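Local coordinates for protein glycosyl transferase (Staphylococcus aureus, PDB 5U02) that belongs to the glycosyl transferases and consists here of a helical linker domain followed by two beta-rich C-terminal domains, in an assembly of three chains, at residues A245-L249 / M351-L355; D313-M318 / I329-I335; E242-L246 / R297-F301; H149-L155 / Y194-L200. One frame throughout, in Å; residues are numbered along the deposited sequence.

Contact 1. Residues A245-L249 / M351-L355; sequences ALIHL and MTYSL
The ring of Tyr353 lies between Leu246 and His248, which leave the same side of strand 245-249. Leu246 covers one face: its CD2 sits 4.3 Å from the centroid of the Tyr353 ring, shifted toward the rim, in a CH-pi contact. Leucine and tyrosine point opposite ways, each passing alongside the other. His248 meets the same ring through its CB, 3.5 Å from Tyr353 CD1 and oblique to the ring plane. With its CG anti to the backbone N (chi1 -172°), the imidazole runs on past the tyrosine, where CD2 comes within 3.8 Å of Thr352 O and NE2 within 4.0 Å of Ser354 CB. This imidazole is held within its own domain, ND1 bonding to Asp252 O and the ring stacking on Phe253.

At the far end of the tyrosine a water lies in the ring plane, taking a bond from Tyr353 OH (2.8 Å) and giving one to Leu246 O (2.5 Å). Asn148 ND2 also bonds to the hydroxyl. The axes of strands 245-249 and 352-354 approach to 7.6 Å at 66°: separate sheets packed at a domain interface, which joins the two C-terminal E-set domains through a tyrosine of the last strand.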
# COMPACT_ATOMS: atom_id res chain seq x y z
N ALA A 245 1.02 10.13 -25.12
CA ALA A 245 0.13 8.99 -25.01
C ALA A 245 -1.30 9.45 -25.30
O ALA A 245 -1.72 10.51 -24.83
CB ALA A 245 0.20 8.37 -23.61
N LEU A 246 -2.03 8.64 -26.06
CA LEU A 246 -3.40 8.97 -26.42
C LEU A 246 -4.35 8.52 -25.31
O LEU A 246 -4.28 7.37 -24.86
CB LEU A 246 -3.78 8.31 -27.75
CG LEU A 246 -5.17 8.62 -28.30
CD1 LEU A 246 -5.28 10.07 -28.73
CD2 LEU A 246 -5.49 7.68 -29.46
N ILE A 247 -5.24 9.42 -24.90
CA ILE A 247 -6.22 9.16 -23.85
C ILE A 247 -7.60 9.45 -24.42
O ILE A 247 -7.78 10.43 -25.15
CB ILE A 247 -5.93 10.01 -22.60
CG1 ILE A 247 -4.69 9.47 -21.87
CG2 ILE A 247 -7.13 10.07 -21.67
CD1 ILE A 247 -4.24 10.31 -20.70
N HIS A 248 -8.57 8.59 -24.09
CA HIS A 248 -9.94 8.71 -24.55
C HIS A 248 -10.85 8.86 -23.35
O HIS A 248 -10.84 8.03 -22.44
CB HIS A 248 -10.37 7.49 -25.38
CG HIS A 248 -11.70 7.64 -26.05
ND1 HIS A 248 -12.10 8.81 -26.66
CD2 HIS A 248 -12.71 6.76 -26.24
CE1 HIS A 248 -13.30 8.65 -27.18
NE2 HIS A 248 -13.70 7.41 -26.94
N LEU A 249 -11.67 9.91 -23.35
CA LEU A 249 -12.41 10.27 -22.15
C LEU A 249 -13.69 10.97 -22.56
O LEU A 249 -13.65 12.07 -23.11
CB LEU A 249 -11.55 11.16 -21.27
CG LEU A 249 -12.12 11.61 -19.94
CD1 LEU A 249 -12.45 10.42 -19.07
CD2 LEU A 249 -11.09 12.46 -19.29
N MET A 351 -7.13 -0.86 -23.79
CA MET A 351 -7.89 0.36 -24.00
C MET A 351 -8.69 0.27 -25.29
O MET A 351 -8.35 -0.47 -26.21
CB MET A 351 -6.97 1.59 -24.03
CG MET A 351 -5.85 1.56 -22.99
SD MET A 351 -6.42 1.61 -21.28
CE MET A 351 -7.09 3.27 -21.17
N THR A 352 -9.77 1.05 -25.35
CA THR A 352 -10.61 1.13 -26.53
C THR A 352 -10.76 2.59 -26.94
O THR A 352 -10.83 3.48 -26.10
CB THR A 352 -11.99 0.50 -26.29
OG1 THR A 352 -12.79 0.61 -27.48
CG2 THR A 352 -12.70 1.18 -25.13
N TYR A 353 -10.78 2.82 -28.25
CA TYR A 353 -10.89 4.17 -28.80
C TYR A 353 -11.99 4.14 -29.85
O TYR A 353 -11.82 3.55 -30.92
CB TYR A 353 -9.56 4.64 -29.38
CG TYR A 353 -8.45 4.56 -28.36
CD1 TYR A 353 -8.27 5.57 -27.43
CD2 TYR A 353 -7.61 3.46 -28.30
CE1 TYR A 353 -7.27 5.50 -26.47
CE2 TYR A 353 -6.61 3.37 -27.35
CZ TYR A 353 -6.44 4.39 -26.44
OH TYR A 353 -5.45 4.31 -25.49
N SER A 354 -13.12 4.76 -29.53
CA SER A 354 -14.20 4.88 -30.49
C SER A 354 -13.85 5.96 -31.50
O SER A 354 -13.56 7.10 -31.13
CB SER A 354 -15.51 5.23 -29.78
OG SER A 354 -16.56 5.41 -30.71
N LEU A 355 -13.86 5.60 -32.78
CA LEU A 355 -13.73 6.58 -33.85
C LEU A 355 -15.11 7.15 -34.21
O LEU A 355 -15.32 7.66 -35.31
CB LEU A 355 -13.04 5.97 -35.07
CG LEU A 355 -11.80 5.13 -34.77
CD1 LEU A 355 -11.17 4.57 -36.04
CD2 LEU A 355 -10.78 5.93 -33.97
O HOH W 1 -5.22 5.81 -23.11

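Contact 2. Residues D313-M318 / I329-I335; sequences DMIMGM and ILLSKDI
Met318 and Leu330 form a hydrogen-bonded antiparallel pair, each backbone serving the other: Met318 N gives to Leu330 O at 2.9 Å, and Leu330 N to Met318 O at 2.8 Å. The first of these donors stands 40° out of the carbonyl plane. Beside them, Gly317 faces Leu331 as a non-hydrogen-bonded pair, and the backbones close to 3.9 Å between Gly317 CA and Leu331 CA; the side chain of Ile329 lies alongside the glycine. Outward, Gly317 bonds its backbone to Ala306 of strand 304-310, and Leu331 to Asn288, just before strand 289-294.

Past Leu331 the second strand ends, yet one more bond holds the chain: Ser332 N gives to Met316 O at 2.8 Å, and Leu331 CA adds a CA-H...O contact to this oxygen. The hydroxyl of Ser332 lies between the backbone N and carbonyl carbon of its own residue (chi1 69°), where a water joins it to Met316 N.

Toward the solvent, Asp313 and Lys333 meet in a long salt bridge, Asp313 OD2 to Lys333 NZ 3.4 Å, with a weak hydrogen bond; a water donating to Asp313 OD1 and accepting from Lys333 NZ spans the pair. The extended lysine crosses Ile315 at about a right angle, its CE 3.8 Å from Ile315 CG1, while Ile315 CD1 touches Ile335 CD1.

Met316 packs on Met316 of both neighbouring subunits, and Ser332 on Met314 of the second. This is a beta hairpin, strands 313-323 and 326-331, in the sheet of the second C-terminal domain, with the side bearing Met314, Met316 and Met318 turned to the other subunits.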
# COMPACT_ATOMS: atom_id res chain seq x y z
N ASP A 313 -18.45 -6.53 -38.12
CA ASP A 313 -17.31 -7.43 -38.25
C ASP A 313 -16.19 -6.93 -37.34
O ASP A 313 -16.18 -5.77 -36.93
CB ASP A 313 -16.84 -7.52 -39.70
CG ASP A 313 -15.88 -8.66 -39.94
OD1 ASP A 313 -15.92 -9.65 -39.18
OD2 ASP A 313 -15.09 -8.58 -40.90
N MET A 314 -15.26 -7.83 -37.02
CA MET A 314 -14.10 -7.46 -36.22
C MET A 314 -12.89 -8.25 -36.69
O MET A 314 -13.03 -9.36 -37.21
CB MET A 314 -14.38 -7.65 -34.71
CG MET A 314 -14.42 -9.08 -34.14
SD MET A 314 -12.82 -9.86 -33.85
CE MET A 314 -12.14 -8.77 -32.62
N ILE A 315 -11.71 -7.66 -36.54
CA ILE A 315 -10.46 -8.27 -36.96
C ILE A 315 -9.42 -8.05 -35.86
O ILE A 315 -9.21 -6.92 -35.40
CB ILE A 315 -9.93 -7.68 -38.28
CG1 ILE A 315 -11.05 -7.58 -39.33
CG2 ILE A 315 -8.79 -8.54 -38.83
CD1 ILE A 315 -10.61 -6.88 -40.59
N MET A 316 -8.78 -9.14 -35.43
CA MET A 316 -7.70 -9.10 -34.47
C MET A 316 -6.39 -8.76 -35.17
O MET A 316 -6.25 -8.91 -36.38
CB MET A 316 -7.56 -10.43 -33.73
CG MET A 316 -8.73 -10.81 -32.84
SD MET A 316 -8.86 -9.73 -31.40
CE MET A 316 -7.26 -9.98 -30.64
N GLY A 317 -5.42 -8.32 -34.37
CA GLY A 317 -4.13 -7.94 -34.92
C GLY A 317 -3.08 -7.91 -33.83
O GLY A 317 -3.36 -8.15 -32.65
N MET A 318 -1.85 -7.62 -34.24
CA MET A 318 -0.72 -7.47 -33.32
C MET A 318 -0.13 -6.08 -33.52
O MET A 318 0.25 -5.71 -34.64
CB MET A 318 0.33 -8.55 -33.55
CG MET A 318 0.18 -9.75 -32.63
SD MET A 318 0.81 -9.40 -30.98
CE MET A 318 2.48 -8.90 -31.38
N ILE A 329 -0.22 -2.26 -36.94
CA ILE A 329 -1.16 -3.25 -36.45
C ILE A 329 -1.24 -4.31 -37.54
O ILE A 329 -1.85 -4.09 -38.59
CB ILE A 329 -2.54 -2.65 -36.14
CG1 ILE A 329 -2.41 -1.62 -35.02
CG2 ILE A 329 -3.51 -3.76 -35.74
CD1 ILE A 329 -3.70 -0.89 -34.69
N LEU A 330 -0.59 -5.45 -37.30
CA LEU A 330 -0.57 -6.57 -38.24
C LEU A 330 -1.85 -7.39 -38.04
O LEU A 330 -1.97 -8.14 -37.07
CB LEU A 330 0.67 -7.43 -38.02
CG LEU A 330 0.80 -8.69 -38.88
CD1 LEU A 330 0.84 -8.33 -40.36
CD2 LEU A 330 2.04 -9.49 -38.49
N LEU A 331 -2.80 -7.23 -38.96
CA LEU A 331 -4.10 -7.87 -38.83
C LEU A 331 -4.02 -9.36 -39.11
O LEU A 331 -3.10 -9.86 -39.76
CB LEU A 331 -5.10 -7.22 -39.79
CG LEU A 331 -5.41 -5.75 -39.56
CD1 LEU A 331 -6.30 -5.23 -40.67
CD2 LEU A 331 -6.08 -5.57 -38.21
N SER A 332 -5.02 -10.09 -38.60
CA SER A 332 -5.07 -11.54 -38.78
C SER A 332 -5.58 -11.95 -40.15
O SER A 332 -5.47 -13.13 -40.50
CB SER A 332 -5.96 -12.17 -37.70
OG SER A 332 -7.32 -11.83 -37.91
N LYS A 333 -6.13 -11.02 -40.92
CA LYS A 333 -6.60 -11.30 -42.27
C LYS A 333 -6.55 -10.01 -43.08
O LYS A 333 -6.27 -8.93 -42.55
CB LYS A 333 -8.02 -11.89 -42.26
CG LYS A 333 -9.09 -10.90 -41.84
CD LYS A 333 -10.48 -11.45 -42.09
CE LYS A 333 -11.54 -10.39 -41.85
NZ LYS A 333 -12.91 -10.88 -42.18
N ASP A 334 -6.84 -10.13 -44.37
CA ASP A 334 -6.87 -8.96 -45.24
C ASP A 334 -8.11 -8.12 -44.95
O ASP A 334 -9.17 -8.63 -44.56
CB ASP A 334 -6.86 -9.38 -46.71
CG ASP A 334 -5.49 -9.81 -47.19
OD1 ASP A 334 -4.51 -9.59 -46.46
OD2 ASP A 334 -5.40 -10.36 -48.30
N ILE A 335 -7.99 -6.82 -45.16
CA ILE A 335 -9.12 -5.91 -45.06
C ILE A 335 -9.20 -5.11 -46.36
O ILE A 335 -8.21 -4.53 -46.80
CB ILE A 335 -9.03 -4.99 -43.83
CG1 ILE A 335 -10.27 -4.09 -43.75
CG2 ILE A 335 -7.74 -4.18 -43.82
CD1 ILE A 335 -10.38 -3.32 -42.44
O HOH W 2 -15.19 -12.08 -40.49
O HOH W 3 -9.82 -11.92 -36.56

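Contact 3. Residues E242-L246 / R297-F301; sequences ETSAL and RGYVF
Ser244 and Tyr299 form a single beta bridge, made by two bonds: Val300 N gives to Ser244 O at 3.0 Å, nearly along the C=O axis, and Ser244 N gives to Gly298 O at 2.8 Å. Tyr299 turns its ring back over the other segment, one face taking Ser244 CB 4.2 Å from the ring centroid in a CH-pi contact, while Leu246 N lies at the ring edge. Leu246 reaches further with CD2, which meets the edge of the Phe301 ring. At the other end, Glu242 OE1 and Arg297 NH1 form a short salt bridge (2.6 Å); the carboxylate and guanidinium planes stand 69° apart, and the bend of Arg297 at chi3 (85°) turns its guanidinium to the acid.

Two waters extend the pairing. One donates to Thr243 OG1 and accepts from Gly298 N; the other accepts from Leu246 N, donates to Val300 O and lies over the centre of the Phe301 ring.

Further out, Thr257 OG1 bonds to Ser244 OG, Thr240 O to Thr243 OG1, and Gln321 holds both Tyr299 O and Phe301 N. Phe146 packs on Thr243, Ala245 and Val300. The beta bridge, with the salt bridge and waters beside it, joins the first C-terminal domain to a loop of the second, an interdomain junction.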
# COMPACT_ATOMS: atom_id res chain seq x y z
N GLU A 242 8.25 15.72 -26.60
CA GLU A 242 6.84 15.84 -26.97
C GLU A 242 6.19 14.49 -27.30
O GLU A 242 5.00 14.47 -27.63
CB GLU A 242 6.62 16.82 -28.12
CG GLU A 242 7.06 18.25 -27.80
CD GLU A 242 6.27 18.86 -26.65
OE1 GLU A 242 5.06 18.57 -26.53
OE2 GLU A 242 6.85 19.62 -25.85
N THR A 243 6.91 13.38 -27.21
CA THR A 243 6.28 12.07 -27.33
C THR A 243 5.15 11.94 -26.31
O THR A 243 5.32 12.25 -25.13
CB THR A 243 7.32 10.96 -27.12
OG1 THR A 243 8.26 10.98 -28.19
CG2 THR A 243 6.65 9.59 -27.08
N SER A 244 3.99 11.47 -26.77
CA SER A 244 2.75 11.54 -26.00
C SER A 244 2.06 10.19 -25.96
O SER A 244 2.42 9.24 -26.66
CB SER A 244 1.78 12.57 -26.59
OG SER A 244 2.34 13.87 -26.57
N ALA A 245 1.02 10.13 -25.12
CA ALA A 245 0.13 8.99 -25.01
C ALA A 245 -1.30 9.45 -25.30
O ALA A 245 -1.72 10.51 -24.83
CB ALA A 245 0.20 8.37 -23.61
N LEU A 246 -2.03 8.64 -26.06
CA LEU A 246 -3.40 8.97 -26.42
C LEU A 246 -4.35 8.52 -25.31
O LEU A 246 -4.28 7.37 -24.86
CB LEU A 246 -3.78 8.31 -27.75
CG LEU A 246 -5.17 8.62 -28.30
CD1 LEU A 246 -5.28 10.07 -28.73
CD2 LEU A 246 -5.49 7.68 -29.46
N ARG A 297 3.96 14.82 -33.35
CA ARG A 297 4.73 14.26 -32.26
C ARG A 297 4.49 12.76 -32.27
O ARG A 297 3.52 12.27 -32.86
CB ARG A 297 4.32 14.88 -30.91
CG ARG A 297 2.90 14.51 -30.49
CD ARG A 297 2.43 15.29 -29.27
NE ARG A 297 1.88 16.60 -29.61
CZ ARG A 297 2.39 17.76 -29.22
NH1 ARG A 297 3.47 17.80 -28.45
NH2 ARG A 297 1.80 18.89 -29.58
N GLY A 298 5.39 12.02 -31.63
CA GLY A 298 5.20 10.59 -31.52
C GLY A 298 4.15 10.24 -30.49
O GLY A 298 3.97 10.93 -29.49
N TYR A 299 3.45 9.14 -30.75
CA TYR A 299 2.50 8.55 -29.81
C TYR A 299 2.91 7.11 -29.55
O TYR A 299 3.10 6.33 -30.49
CB TYR A 299 1.07 8.61 -30.35
CG TYR A 299 0.40 9.95 -30.15
CD1 TYR A 299 0.58 10.98 -31.07
CD2 TYR A 299 -0.41 10.18 -29.05
CE1 TYR A 299 -0.03 12.21 -30.88
CE2 TYR A 299 -1.03 11.40 -28.86
CZ TYR A 299 -0.83 12.41 -29.78
OH TYR A 299 -1.44 13.63 -29.58
N VAL A 300 3.05 6.76 -28.27
CA VAL A 300 3.48 5.43 -27.87
C VAL A 300 2.26 4.63 -27.44
O VAL A 300 1.46 5.11 -26.62
CB VAL A 300 4.53 5.49 -26.75
CG1 VAL A 300 5.91 5.77 -27.34
CG2 VAL A 300 4.16 6.54 -25.71
N PHE A 301 2.11 3.43 -28.00
CA PHE A 301 1.03 2.53 -27.65
C PHE A 301 1.62 1.24 -27.09
O PHE A 301 2.74 0.86 -27.42
CB PHE A 301 0.15 2.22 -28.87
CG PHE A 301 -0.64 3.40 -29.37
CD1 PHE A 301 -0.06 4.33 -30.21
CD2 PHE A 301 -1.97 3.57 -28.99
CE1 PHE A 301 -0.79 5.42 -30.66
CE2 PHE A 301 -2.70 4.66 -29.43
CZ PHE A 301 -2.11 5.59 -30.28
O HOH W 4 7.80 12.94 -30.61
O HOH W 5 -0.76 6.51 -27.35

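Contact 4. Residues H149-L155 / Y194-L200; sequences HKIVTEL and YRFNIML
Seven backbone hydrogen bonds hold His149-Leu155 to Tyr194-Leu200. Ile151 with Ile198, Thr153 with Phe196 and Leu155 with Tyr194 are hydrogen-bonded antiparallel pairs, bonded both ways; the shortest, Ile198 N to Ile151 O, is 2.7 Å, in the carbonyl plane and almost straight at 174°. The seventh, Leu200 N to His149 O, is longer at 3.2 Å and comes from above the carbonyl plane. Residues of the non-hydrogen-bonded pairs add CA-H...O contacts to the carbonyls next to their partners, as from Val152 CA to Phe196 O.

Apolar packing lies on the side bearing Ile151, Thr153 and Leu155. Ile151 and Ile198 cross with their CB atoms 4.0 Å apart, and Leu200, at the start of helix 200-203, runs across Ile151, its CD2 4.1 Å from Ile151 CD1. Leu171 of strand 168-175 packs on Thr153, Phe196 and Ile198. Thr153 OG1 bonds to Ala143 O and Tyr194 OH to Tyr167 OH.

On the other side Met199, bent at chi2 and chi3, runs alongside both His149 and Lys150: its CE lies 3.5 Å from His149 NE2 and its SD 3.7 Å from Lys150 CB. Val152 CG1 comes within 3.4 Å of Arg195 NH1, and Asn197 OD1 lies beside the valine methyls. Glu154 OE2 and Arg195 NH2, 4.3 Å apart, are too far for a salt bridge.

Polar ends there turn to the second subunit: Lys150 NZ forms a salt bridge with its Glu201, Asn197 ND2 bonds to its Asp202, and Glu154 OE2 to its Tyr206. This is regular antiparallel beta sheet of an E-set domain, with a largely apolar, buried face and a polar one at the subunit interface.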
# COMPACT_ATOMS: atom_id res chain seq x y z
N HIS A 149 -1.47 2.97 -21.92
CA HIS A 149 -2.04 2.12 -20.89
C HIS A 149 -1.50 2.42 -19.49
O HIS A 149 -2.27 2.42 -18.53
CB HIS A 149 -1.83 0.65 -21.26
CG HIS A 149 -2.10 -0.32 -20.15
ND1 HIS A 149 -1.10 -1.04 -19.52
CD2 HIS A 149 -3.26 -0.66 -19.53
CE1 HIS A 149 -1.65 -1.80 -18.58
NE2 HIS A 149 -2.95 -1.58 -18.56
N LYS A 150 -0.21 2.72 -19.36
CA LYS A 150 0.34 3.03 -18.05
C LYS A 150 1.65 3.79 -18.20
O LYS A 150 2.28 3.81 -19.26
CB LYS A 150 0.58 1.76 -17.23
CG LYS A 150 1.60 0.82 -17.84
CD LYS A 150 1.90 -0.36 -16.92
CE LYS A 150 2.92 -1.29 -17.55
NZ LYS A 150 3.25 -2.43 -16.66
N ILE A 151 2.05 4.42 -17.10
CA ILE A 151 3.37 5.01 -16.94
C ILE A 151 4.13 4.19 -15.91
O ILE A 151 3.59 3.88 -14.84
CB ILE A 151 3.27 6.48 -16.49
CG1 ILE A 151 2.52 7.32 -17.52
CG2 ILE A 151 4.66 7.06 -16.21
CD1 ILE A 151 2.06 8.67 -16.97
N VAL A 152 5.36 3.83 -16.23
CA VAL A 152 6.25 3.12 -15.31
C VAL A 152 7.46 4.01 -15.06
O VAL A 152 8.21 4.31 -16.00
CB VAL A 152 6.67 1.75 -15.85
CG1 VAL A 152 7.53 1.00 -14.82
CG2 VAL A 152 5.44 0.94 -16.23
N THR A 153 7.64 4.43 -13.82
CA THR A 153 8.78 5.27 -13.47
C THR A 153 9.47 4.71 -12.24
O THR A 153 8.81 4.23 -11.30
CB THR A 153 8.37 6.74 -13.25
OG1 THR A 153 9.54 7.54 -13.11
CG2 THR A 153 7.52 6.90 -12.02
N GLU A 154 10.80 4.76 -12.25
CA GLU A 154 11.62 4.30 -11.15
C GLU A 154 12.36 5.49 -10.56
O GLU A 154 13.03 6.23 -11.30
CB GLU A 154 12.61 3.23 -11.62
CG GLU A 154 13.46 2.62 -10.53
CD GLU A 154 14.52 1.69 -11.09
OE1 GLU A 154 15.51 2.20 -11.65
OE2 GLU A 154 14.35 0.46 -10.97
N LEU A 155 12.23 5.69 -9.26
CA LEU A 155 12.92 6.76 -8.55
C LEU A 155 13.90 6.13 -7.57
O LEU A 155 13.52 5.28 -6.76
CB LEU A 155 11.93 7.66 -7.81
CG LEU A 155 10.89 8.32 -8.72
CD1 LEU A 155 9.98 9.22 -7.90
CD2 LEU A 155 11.58 9.11 -9.82
N TYR A 194 12.57 2.67 -6.28
CA TYR A 194 11.13 2.63 -6.04
C TYR A 194 10.39 2.77 -7.37
O TYR A 194 10.53 3.79 -8.06
CB TYR A 194 10.73 3.73 -5.06
CG TYR A 194 11.28 3.49 -3.66
CD1 TYR A 194 12.57 3.87 -3.32
CD2 TYR A 194 10.52 2.83 -2.71
CE1 TYR A 194 13.08 3.64 -2.06
CE2 TYR A 194 11.01 2.59 -1.44
CZ TYR A 194 12.29 2.99 -1.12
OH TYR A 194 12.81 2.76 0.13
N ARG A 195 9.60 1.75 -7.71
CA ARG A 195 8.92 1.66 -9.00
C ARG A 195 7.43 1.90 -8.84
O ARG A 195 6.78 1.28 -7.99
CB ARG A 195 9.16 0.29 -9.64
CG ARG A 195 8.28 -0.00 -10.85
CD ARG A 195 8.65 -1.34 -11.44
NE ARG A 195 10.02 -1.33 -11.94
CZ ARG A 195 10.35 -1.52 -13.21
NH1 ARG A 195 9.40 -1.77 -14.11
NH2 ARG A 195 11.62 -1.49 -13.58
N PHE A 196 6.88 2.79 -9.67
CA PHE A 196 5.47 3.14 -9.63
C PHE A 196 4.84 2.84 -10.98
O PHE A 196 5.32 3.32 -12.02
CB PHE A 196 5.29 4.62 -9.27
CG PHE A 196 5.80 4.99 -7.90
CD1 PHE A 196 7.14 5.30 -7.70
CD2 PHE A 196 4.94 4.99 -6.81
CE1 PHE A 196 7.61 5.63 -6.43
CE2 PHE A 196 5.40 5.31 -5.55
CZ PHE A 196 6.74 5.63 -5.36
N ASN A 197 3.77 2.04 -10.97
CA ASN A 197 2.92 1.82 -12.13
C ASN A 197 1.73 2.76 -12.02
O ASN A 197 0.88 2.59 -11.13
CB ASN A 197 2.44 0.37 -12.22
CG ASN A 197 3.59 -0.62 -12.34
OD1 ASN A 197 4.61 -0.33 -12.95
ND2 ASN A 197 3.41 -1.79 -11.74
N ILE A 198 1.66 3.76 -12.90
CA ILE A 198 0.57 4.72 -12.94
C ILE A 198 -0.37 4.28 -14.05
O ILE A 198 -0.14 4.57 -15.23
CB ILE A 198 1.06 6.15 -13.17
CG1 ILE A 198 2.09 6.56 -12.13
CG2 ILE A 198 -0.10 7.11 -13.17
CD1 ILE A 198 2.86 7.78 -12.55
N MET A 199 -1.45 3.60 -13.68
CA MET A 199 -2.43 3.12 -14.64
C MET A 199 -3.32 4.28 -15.08
O MET A 199 -4.00 4.90 -14.26
CB MET A 199 -3.27 2.01 -14.02
CG MET A 199 -2.44 1.01 -13.23
SD MET A 199 -1.13 0.30 -14.23
CE MET A 199 -2.09 -0.72 -15.33
N LEU A 200 -3.32 4.57 -16.39
CA LEU A 200 -4.07 5.72 -16.89
C LEU A 200 -5.57 5.55 -16.68
O LEU A 200 -6.29 6.56 -16.56
CB LEU A 200 -3.76 5.96 -18.36
CG LEU A 200 -2.28 6.04 -18.72
CD1 LEU A 200 -2.09 6.19 -20.20
CD2 LEU A 200 -1.62 7.19 -18.01

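How the contacts relate
Contacts 1 and 3 both use strand 245-249 and share Ala245 and Leu246, and both join the two C-terminal domains, but by different means: contact 1 relies on packing around an aromatic ring, with one water bridge, whereas contact 3 adds direct backbone bonds and a salt bridge. Contact 2 lies within the second C-terminal domain and contact 4 within the first, about 30 Å apart between centres. Both are antiparallel strand pairs meeting the second subunit, contact 2 largely through packing of methionines, Leu330 and Ser332, and also meeting the third, contact 4 through charged and amide groups. Contacts 2 and 3 are largely buried, contacts 1 and 4 partly so. Met351 SD of contact 1 packs on His149 CD2 of contact 4, 4.3 Å away.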